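Local coordinates for protein glycosyl transferase family 8 (Streptococcus pneumoniae, PDB 5GVV) that transfers galactose from UDP-galactose to the terminal glucose of the already glycosylated serine-rich repeat protein PsrP, the third step of its O-glycosylation, at residues 49-52 and 53-56. Sequence-based numbering, arbitrary orientation.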
# COMPACT_ATOMS: atom_id res chain seq x y z
N SER A 49 12.02 -6.37 -7.36
CA SER A 49 12.32 -7.71 -7.88
C SER A 49 11.10 -8.41 -8.49
O SER A 49 11.18 -8.94 -9.61
CB SER A 49 12.94 -8.59 -6.80
OG SER A 49 14.23 -8.12 -6.47
N GLN A 50 9.98 -8.40 -7.78
CA GLN A 50 8.78 -9.09 -8.24
C GLN A 50 8.14 -8.41 -9.45
O GLN A 50 7.78 -9.07 -10.43
CB GLN A 50 7.75 -9.19 -7.12
CG GLN A 50 6.52 -10.00 -7.52
CD GLN A 50 6.85 -11.45 -7.83
OE1 GLN A 50 7.14 -12.24 -6.93
NE2 GLN A 50 6.83 -11.81 -9.11
N ILE A 51 7.98 -7.09 -9.37
CA ILE A 51 7.31 -6.35 -10.43
C ILE A 51 8.17 -6.39 -11.70
O ILE A 51 7.63 -6.41 -12.82
CB ILE A 51 7.04 -4.89 -10.01
CG1 ILE A 51 6.24 -4.85 -8.71
CG2 ILE A 51 6.30 -4.14 -11.11
CD1 ILE A 51 4.96 -5.68 -8.74
N ARG A 52 9.49 -6.41 -11.52
CA ARG A 52 10.41 -6.47 -12.66
C ARG A 52 10.18 -7.74 -13.47
O ARG A 52 10.22 -7.71 -14.70
CB ARG A 52 11.87 -6.41 -12.19
CG ARG A 52 12.89 -6.58 -13.31
CD ARG A 52 14.32 -6.40 -12.81
NE ARG A 52 14.52 -5.05 -12.30
CZ ARG A 52 14.88 -4.76 -11.05
NH1 ARG A 52 15.08 -5.74 -10.17
NH2 ARG A 52 15.04 -3.50 -10.68
N ILE A 53 9.93 -8.85 -12.78
CA ILE A 53 9.59 -10.10 -13.44
C ILE A 53 8.32 -9.97 -14.29
O ILE A 53 8.26 -10.48 -15.41
CB ILE A 53 9.38 -11.24 -12.42
CG1 ILE A 53 10.70 -11.57 -11.73
CG2 ILE A 53 8.81 -12.48 -13.10
CD1 ILE A 53 10.59 -12.64 -10.65
N TYR A 54 7.31 -9.29 -13.75
CA TYR A 54 6.07 -9.07 -14.49
C TYR A 54 6.35 -8.31 -15.78
O TYR A 54 5.88 -8.70 -16.85
CB TYR A 54 5.07 -8.28 -13.65
CG TYR A 54 4.61 -8.98 -12.39
CD1 TYR A 54 4.69 -10.36 -12.27
CD2 TYR A 54 4.09 -8.25 -11.32
CE1 TYR A 54 4.26 -11.00 -11.12
CE2 TYR A 54 3.68 -8.89 -10.16
CZ TYR A 54 3.76 -10.26 -10.07
OH TYR A 54 3.34 -10.89 -8.91
N LEU A 55 7.11 -7.23 -15.66
CA LEU A 55 7.40 -6.38 -16.81
C LEU A 55 8.16 -7.15 -17.88
O LEU A 55 7.86 -7.02 -19.07
CB LEU A 55 8.20 -5.15 -16.38
CG LEU A 55 7.41 -3.86 -16.14
CD1 LEU A 55 6.73 -3.42 -17.43
CD2 LEU A 55 6.37 -4.07 -15.06
N GLN A 56 9.12 -7.97 -17.47
CA GLN A 56 9.91 -8.77 -18.40
C GLN A 56 9.06 -9.82 -19.12
O GLN A 56 9.25 -10.08 -20.31
CB GLN A 56 11.08 -9.43 -17.67
CG GLN A 56 12.12 -8.43 -17.15
CD GLN A 56 13.23 -9.08 -16.38
OE1 GLN A 56 13.16 -10.27 -16.05
NE2 GLN A 56 14.28 -8.32 -16.08
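Ile-51 O accepts the backbone N-H of Leu-55 at 3.0 Å, one of the i to i+4 bonds of helix 45-57. This helix is the crossover of a right-handed beta-alpha-beta unit between parallel strands 34-40 and 61-66 in the nucleotide-binding GT-A domain. The next bond, Gln-56 N to Arg-52 O, is as short, whereas those from Ile-53 N to Ser-49 O and Tyr-54 N to Gln-50 O are weak. With Gln-50 CG anti to N (chi1 -175°) and a turn at chi2, the amide reaches the Tyr-54 ring, planes 29° apart; Gln-50 NE2 lies 3.4 Å from Tyr-54 CE1. Gln-50 O sits 3.7 Å above the Tyr-54 ring plane, over its centre. Ile-51 CD1 meets the same ring obliquely, 3.7 Å from Tyr-54 CE2. Trp-255 also meets the ring, and Leu-252 of the second subunit packs on both Gln-50 and Tyr-54. Ile-51 touches Met-24 and Leu-55 touches Cys-28, both on helix 17-30. Arg-52 and Gln-56 run side by side, their polar ends bonded outside the segments: Arg-52 NE to Leu-62 O, Gln-56 OE1 to Lys-272 N and NE2 to Asp-61 OD1. Gln-56 NE2 lies 3.6 Å from Arg-52 CG.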